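Local coordinates for protein ArCE4A (Arthrobacter sp. AW19M34-1, PDB 5LFZ) that probably removes acetyl groups from N-acetylated polysaccharides as a metal-dependent deacetylase of carbohydrate esterase family 4, at residues S81-K87 / E100-T104; K115-P121 / Y136-W141. All blocks are in the same frame, centred on the assembly; numbering follows the deposited sequence.

In the fold
The two contacts meet beside the nickel ion but differ in depth. Contact 1 (81-87 with 100-104) lies nearer the surface and is partly buried. It fixes the metal-binding loop after strand 78-81 to helix 94-112, mainly through one carboxylate and an aromatic pair. Contact 2 (115-121 with 136-141) is buried and more central. There, the chain that follows the same helix pairs in parallel with strand 138-139, and backbone hydrogen bonds are flanked by mostly apolar side chains, with the buried Arg120 as the charged exception. The contacts join directly: Ser81 O lies 2.8 Å from Arg120 N and His82 ND1 lies 2.9 Å from Arg120 O, both probable hydrogen bonds.

Contact 1 (S81-K87 / E100-T104); sequences SHTFDHK and EVQWT. With NI (nickel (II) ion), chain B.
The nickel site of this deacetylase takes two of its ligands from the loop 81-87, which packs on one side of helix 94-112. NE2 of His82 and NE2 of His86 each bind NI at 2.1 Å; Asp33 and three waters complete six ligands. Both histidines have chi1 near t, and their CA-to-CB bonds point away from the helix. The loop is irregular: Thr83 has positive phi (68/-177) and His86 is left-handed (62/40). Ser81 OG accepts from Thr83 N at 3.2 Å, an ST turn, and Thr83 OG1 donates to His82 O at 2.5 Å. The sequence His-Thr-Phe-Asp-His fits the His-Ser/Thr-X-X-His metal-binding motif of family 4 esterases. Across the contact, CA of Thr83 comes within 4.9 Å of CA of Glu100. The Glu100 side chain (m, m) curls back to the loop backbone, where OE1 accepts from Phe84 N at 2.8 Å and from Asp85 N at 3.2 Å; OE2 lies 2.6 Å from Asp85 OD1. Water 2 donates to Glu100 OE2 (2.7 Å) and accepts from Lys87 NZ (3.0 Å). Phe84 (chi1 t) presents a ring face to the edge of the Trp103 six-membered ring in a T-shaped pair, centroids 5.7 Å apart and planes at 80°, with Phe84 CD2 3.5 Å from Trp103 CB. At the other end, water 1 links Ser81 OG to Val101 O, 2.8 Å from each.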
loop_
_atom_site.group_PDB
_atom_site.type_symbol
_atom_site.label_atom_id
_atom_site.label_comp_id
_atom_site.label_asym_id
_atom_site.label_seq_id
_atom_site.Cartn_x
_atom_site.Cartn_y
_atom_site.Cartn_z
ATOM N N SER A 81 3.646 4.799 4.460
ATOM C CA SER A 81 3.073 6.126 4.650
ATOM C C SER A 81 2.371 6.623 3.392
ATOM O O SER A 81 2.881 6.451 2.286
ATOM C CB SER A 81 4.163 7.123 5.055
ATOM O OG SER A 81 3.665 8.450 5.032
ATOM N N HIS A 82 1.195 7.227 3.564
ATOM C CA HIS A 82 0.494 7.886 2.465
ATOM C C HIS A 82 0.363 9.387 2.742
ATOM O O HIS A 82 -0.527 10.042 2.199
ATOM C CB HIS A 82 -0.892 7.248 2.266
ATOM C CG HIS A 82 -1.491 7.461 0.906
ATOM N ND1 HIS A 82 -0.741 7.575 -0.246
ATOM C CD2 HIS A 82 -2.785 7.538 0.517
ATOM C CE1 HIS A 82 -1.545 7.727 -1.282
ATOM N NE2 HIS A 82 -2.795 7.709 -0.847
ATOM N N THR A 83 1.283 9.910 3.563
ATOM C CA THR A 83 1.250 11.266 4.163
ATOM C C THR A 83 0.114 11.409 5.180
ATOM O O THR A 83 -0.593 10.445 5.480
ATOM C CB THR A 83 1.138 12.409 3.116
ATOM O OG1 THR A 83 -0.205 12.512 2.616
ATOM C CG2 THR A 83 2.119 12.198 1.966
ATOM N N PHE A 84 -0.037 12.608 5.740
ATOM C CA PHE A 84 -0.927 12.783 6.882
ATOM C C PHE A 84 -2.356 13.084 6.463
ATOM O O PHE A 84 -3.286 12.436 6.929
ATOM C CB PHE A 84 -0.425 13.892 7.811
ATOM C CG PHE A 84 -1.119 13.909 9.140
ATOM C CD1 PHE A 84 -2.168 14.781 9.378
ATOM C CD2 PHE A 84 -0.743 13.028 10.141
ATOM C CE1 PHE A 84 -2.816 14.789 10.600
ATOM C CE2 PHE A 84 -1.386 13.028 11.366
ATOM C CZ PHE A 84 -2.426 13.910 11.595
ATOM N N ASP A 85 -2.535 14.070 5.594
ATOM C CA ASP A 85 -3.884 14.468 5.202
ATOM C C ASP A 85 -4.098 14.431 3.688
ATOM O O ASP A 85 -4.935 15.161 3.154
ATOM C CB ASP A 85 -4.187 15.861 5.744
ATOM C CG ASP A 85 -3.047 16.813 5.527
ATOM O OD1 ASP A 85 -2.455 16.758 4.432
ATOM O OD2 ASP A 85 -2.729 17.599 6.449
ATOM N N HIS A 86 -3.329 13.581 3.014
ATOM C CA HIS A 86 -3.522 13.252 1.596
ATOM C C HIS A 86 -3.381 14.449 0.663
ATOM O O HIS A 86 -4.128 14.586 -0.307
ATOM C CB HIS A 86 -4.890 12.589 1.370
ATOM C CG HIS A 86 -4.928 11.686 0.174
ATOM N ND1 HIS A 86 -5.205 12.142 -1.097
ATOM C CD2 HIS A 86 -4.707 10.354 0.053
ATOM C CE1 HIS A 86 -5.159 11.131 -1.947
ATOM N NE2 HIS A 86 -4.863 10.035 -1.273
ATOM N N LYS A 87 -2.418 15.311 0.944
ATOM C CA LYS A 87 -2.140 16.424 0.048
ATOM C C LYS A 87 -1.104 16.019 -1.004
ATOM O O LYS A 87 -0.178 15.257 -0.724
ATOM C CB LYS A 87 -1.664 17.649 0.839
ATOM C CG LYS A 87 -2.752 18.263 1.711
ATOM C CD LYS A 87 -2.232 19.375 2.606
ATOM C CE LYS A 87 -3.336 19.863 3.538
ATOM N NZ LYS A 87 -2.911 20.994 4.411
ATOM N N GLU A 100 4.008 16.468 6.594
ATOM C CA GLU A 100 3.298 15.307 6.066
ATOM C C GLU A 100 4.016 14.000 6.393
ATOM O O GLU A 100 3.386 13.011 6.761
ATOM C CB GLU A 100 3.119 15.429 4.554
ATOM C CG GLU A 100 2.198 16.559 4.116
ATOM C CD GLU A 100 0.778 16.383 4.611
ATOM O OE1 GLU A 100 0.358 15.230 4.840
ATOM O OE2 GLU A 100 0.075 17.406 4.765
ATOM N N VAL A 101 5.334 13.995 6.250
ATOM C CA VAL A 101 6.120 12.811 6.575
ATOM C C VAL A 101 6.152 12.560 8.086
ATOM O O VAL A 101 5.778 11.484 8.565
ATOM C CB VAL A 101 7.566 12.940 6.050
ATOM C CG1 VAL A 101 8.441 11.825 6.605
ATOM C CG2 VAL A 101 7.579 12.943 4.521
ATOM N N GLN A 102 6.595 13.564 8.832
ATOM C CA GLN A 102 6.839 13.398 10.260
ATOM C C GLN A 102 5.576 13.191 11.083
ATOM O O GLN A 102 5.588 12.419 12.039
ATOM C CB GLN A 102 7.610 14.595 10.800
ATOM C CG GLN A 102 9.004 14.710 10.231
ATOM C CD GLN A 102 9.741 15.907 10.770
ATOM O OE1 GLN A 102 9.326 16.507 11.763
ATOM N NE2 GLN A 102 10.841 16.269 10.119
ATOM N N TRP A 103 4.485 13.863 10.720
ATOM C CA TRP A 103 3.234 13.672 11.453
ATOM C C TRP A 103 2.693 12.264 11.247
ATOM O O TRP A 103 2.094 11.688 12.150
ATOM C CB TRP A 103 2.174 14.689 11.029
ATOM C CG TRP A 103 2.493 16.102 11.378
ATOM C CD1 TRP A 103 3.481 16.542 12.208
ATOM C CD2 TRP A 103 1.818 17.269 10.902
ATOM N NE1 TRP A 103 3.461 17.916 12.279
ATOM C CE2 TRP A 103 2.448 18.386 11.486
ATOM C CE3 TRP A 103 0.739 17.480 10.038
ATOM C CZ2 TRP A 103 2.036 19.692 11.234
ATOM C CZ3 TRP A 103 0.331 18.779 9.789
ATOM C CH2 TRP A 103 0.978 19.866 10.385
ATOM N N THR A 104 2.913 11.712 10.060
ATOM C CA THR A 104 2.418 10.376 9.749
ATOM C C THR A 104 3.244 9.338 10.488
ATOM O O THR A 104 2.701 8.384 11.054
ATOM C CB THR A 104 2.447 10.096 8.236
ATOM O OG1 THR A 104 1.713 11.120 7.559
ATOM C CG2 THR A 104 1.824 8.728 7.914
HETATM NI NI NI B . -4.609 8.055 -1.813
HETATM O O HOH W 1 5.689 9.296 6.806
HETATM O O HOH W 2 -0.790 19.580 6.054
HETATM O O HOH W 3 -4.374 6.739 -3.219
HETATM O O HOH W 4 -3.656 8.809 -3.582
HETATM O O HOH W 5 -6.421 8.218 -2.847
#

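Contact 2 (K115-P121 / Y136-W141); sequences KPQILRP and YPLVLW
Ile118 and Val139 meet at the apolar centre, CB of Ile118 3.8 Å from CG2 of Val139, and both pack on Phe56 of strand 54-57. Leu119 projects to another side, where its CB lies 4.2 Å from CD2 of Tyr136 and its side chain reaches Val101 of helix 94-112. Pro121 CG touches Leu140 CD1 at 3.8 Å and Leu138 CD2 at 4.3 Å. Tyr136 (chi1 m) lays one ring face over the backbone of Pro116, with Pro116 O 3.1 Å from Tyr136 CE1; its hydroxyl hydrogen-bonds Asp105. Between these side chains the extended backbones run broadly the same way, their end-to-end directions 48° apart. Leu119 pairs with Leu138 in a single parallel bridge, CA to CA 5.1 Å: Leu119 N donates to Pro137 O at 3.1 Å and Val139 N to Leu119 O at 2.8 Å. A CA-H...O contact joins Leu138 CA to Leu119 O at 3.2 Å. The polar edge belongs to Arg120 (t, t, m), whose NE donates to Val139 O at 3.0 Å and NH2 to Leu140 O at 2.8 Å. The edge of the Trp141 indole, at CE3, lies over one face of the Arg120 guanidinium, 3.7 Å from NE. Arg120 opens an Arg-Pro-Pro-Tyr sequence that fits a motif known in family 4 esterases. Two backbone carbonyls take NE and NH2 while NH1 pairs with Asp32, next to the nickel ligand Asp33, so an acid meets the buried charge of Arg120 close to the metal.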
loop_
_atom_site.group_PDB
_atom_site.type_symbol
_atom_site.label_atom_id
_atom_site.label_comp_id
_atom_site.label_asym_id
_atom_site.label_seq_id
_atom_site.Cartn_x
_atom_site.Cartn_y
_atom_site.Cartn_z
ATOM N N LYS A 115 8.147 2.034 12.449
ATOM C CA LYS A 115 8.321 3.125 11.508
ATOM C C LYS A 115 8.111 2.574 10.104
ATOM O O LYS A 115 8.615 1.496 9.789
ATOM C CB LYS A 115 9.718 3.742 11.659
ATOM C CG LYS A 115 9.926 5.048 10.916
ATOM C CD LYS A 115 11.372 5.517 11.032
ATOM C CE LYS A 115 11.778 5.734 12.486
ATOM N NZ LYS A 115 11.543 7.134 12.936
ATOM N N PRO A 116 7.350 3.289 9.257
ATOM C CA PRO A 116 7.221 2.814 7.876
ATOM C C PRO A 116 8.568 2.876 7.174
ATOM O O PRO A 116 9.443 3.639 7.589
ATOM C CB PRO A 116 6.224 3.796 7.254
ATOM C CG PRO A 116 6.436 5.051 8.039
ATOM C CD PRO A 116 6.688 4.592 9.448
ATOM N N GLN A 117 8.745 2.072 6.136
ATOM C CA GLN A 117 10.010 2.053 5.422
ATOM C C GLN A 117 9.811 2.458 3.974
ATOM O O GLN A 117 10.755 2.471 3.188
ATOM C CB GLN A 117 10.652 0.667 5.511
ATOM C CG GLN A 117 10.869 0.191 6.936
ATOM C CD GLN A 117 11.221 -1.280 7.011
ATOM O OE1 GLN A 117 10.996 -2.033 6.062
ATOM N NE2 GLN A 117 11.776 -1.698 8.143
ATOM N N ILE A 118 8.567 2.781 3.631
ATOM C CA ILE A 118 8.185 3.166 2.279
ATOM C C ILE A 118 7.097 4.234 2.338
ATOM O O ILE A 118 6.358 4.318 3.323
ATOM C CB ILE A 118 7.662 1.955 1.468
ATOM C CG1 ILE A 118 6.513 1.275 2.222
ATOM C CG2 ILE A 118 8.779 0.952 1.216
ATOM C CD1 ILE A 118 5.981 0.018 1.537
ATOM N N LEU A 119 6.993 5.042 1.288
ATOM C CA LEU A 119 5.960 6.071 1.209
ATOM C C LEU A 119 5.378 6.084 -0.194
ATOM O O LEU A 119 6.106 5.938 -1.172
ATOM C CB LEU A 119 6.528 7.455 1.570
ATOM C CG LEU A 119 5.576 8.665 1.567
ATOM C CD1 LEU A 119 5.994 9.677 2.634
ATOM C CD2 LEU A 119 5.494 9.342 0.200
ATOM N N ARG A 120 4.064 6.252 -0.287
ATOM C CA ARG A 120 3.394 6.411 -1.575
ATOM C C ARG A 120 2.819 7.818 -1.634
ATOM O O ARG A 120 2.060 8.214 -0.753
ATOM C CB ARG A 120 2.299 5.368 -1.760
ATOM C CG ARG A 120 1.470 5.584 -3.007
ATOM C CD ARG A 120 0.535 4.421 -3.244
ATOM N NE ARG A 120 1.206 3.258 -3.819
ATOM C CZ ARG A 120 0.677 2.038 -3.818
ATOM N NH1 ARG A 120 -0.510 1.847 -3.256
ATOM N NH2 ARG A 120 1.323 1.013 -4.367
ATOM N N PRO A 121 3.213 8.597 -2.644
ATOM C CA PRO A 121 2.722 9.975 -2.701
ATOM C C PRO A 121 1.276 10.016 -3.178
ATOM O O PRO A 121 0.941 9.320 -4.132
ATOM C CB PRO A 121 3.659 10.639 -3.712
ATOM C CG PRO A 121 4.069 9.524 -4.619
ATOM C CD PRO A 121 4.142 8.286 -3.744
ATOM N N TYR A 136 12.272 7.713 2.581
ATOM C CA TYR A 136 11.872 6.357 2.209
ATOM C C TYR A 136 11.801 6.227 0.692
ATOM O O TYR A 136 11.628 7.223 -0.005
ATOM C CB TYR A 136 10.500 6.001 2.814
ATOM C CG TYR A 136 10.343 6.364 4.274
ATOM C CD1 TYR A 136 11.178 5.812 5.233
ATOM C CD2 TYR A 136 9.358 7.255 4.695
ATOM C CE1 TYR A 136 11.050 6.136 6.565
ATOM C CE2 TYR A 136 9.220 7.586 6.040
ATOM C CZ TYR A 136 10.072 7.019 6.969
ATOM O OH TYR A 136 9.980 7.327 8.314
ATOM N N PRO A 137 11.939 4.998 0.171
ATOM C CA PRO A 137 11.626 4.818 -1.248
ATOM C C PRO A 137 10.189 5.243 -1.534
ATOM O O PRO A 137 9.313 5.025 -0.696
ATOM C CB PRO A 137 11.802 3.312 -1.466
ATOM C CG PRO A 137 12.707 2.863 -0.345
ATOM C CD PRO A 137 12.351 3.739 0.813
ATOM N N LEU A 138 9.962 5.857 -2.686
ATOM C CA LEU A 138 8.611 6.183 -3.111
ATOM C C LEU A 138 8.042 5.010 -3.902
ATOM O O LEU A 138 8.610 4.592 -4.910
ATOM C CB LEU A 138 8.584 7.468 -3.948
ATOM C CG LEU A 138 8.797 8.792 -3.207
ATOM C CD1 LEU A 138 10.263 9.017 -2.851
ATOM C CD2 LEU A 138 8.270 9.950 -4.033
ATOM N N VAL A 139 6.921 4.472 -3.441
ATOM C CA VAL A 139 6.347 3.305 -4.087
ATOM C C VAL A 139 5.054 3.665 -4.810
ATOM O O VAL A 139 4.056 4.020 -4.184
ATOM C CB VAL A 139 6.083 2.178 -3.073
ATOM C CG1 VAL A 139 5.479 0.963 -3.767
ATOM C CG2 VAL A 139 7.381 1.821 -2.337
ATOM N N LEU A 140 5.095 3.594 -6.133
ATOM C CA LEU A 140 3.904 3.821 -6.945
ATOM C C LEU A 140 3.269 2.476 -7.264
ATOM O O LEU A 140 3.120 1.639 -6.374
ATOM C CB LEU A 140 4.245 4.594 -8.222
ATOM C CG LEU A 140 4.598 6.082 -8.065
ATOM C CD1 LEU A 140 3.602 6.799 -7.167
ATOM C CD2 LEU A 140 6.000 6.270 -7.541
ATOM N N TRP A 141 2.904 2.268 -8.527
ATOM C CA TRP A 141 2.164 1.076 -8.939
ATOM C C TRP A 141 2.194 0.916 -10.456
ATOM O O TRP A 141 2.431 1.880 -11.183
ATOM C CB TRP A 141 0.705 1.159 -8.468
ATOM C CG TRP A 141 -0.018 2.350 -9.042
ATOM C CD1 TRP A 141 -0.711 2.405 -10.228
ATOM C CD2 TRP A 141 -0.107 3.654 -8.467
ATOM N NE1 TRP A 141 -1.220 3.667 -10.418
ATOM C CE2 TRP A 141 -0.863 4.454 -9.351
ATOM C CE3 TRP A 141 0.380 4.228 -7.284
ATOM C CZ2 TRP A 141 -1.153 5.792 -9.085
ATOM C CZ3 TRP A 141 0.095 5.556 -7.025
ATOM C CH2 TRP A 141 -0.662 6.324 -7.920
#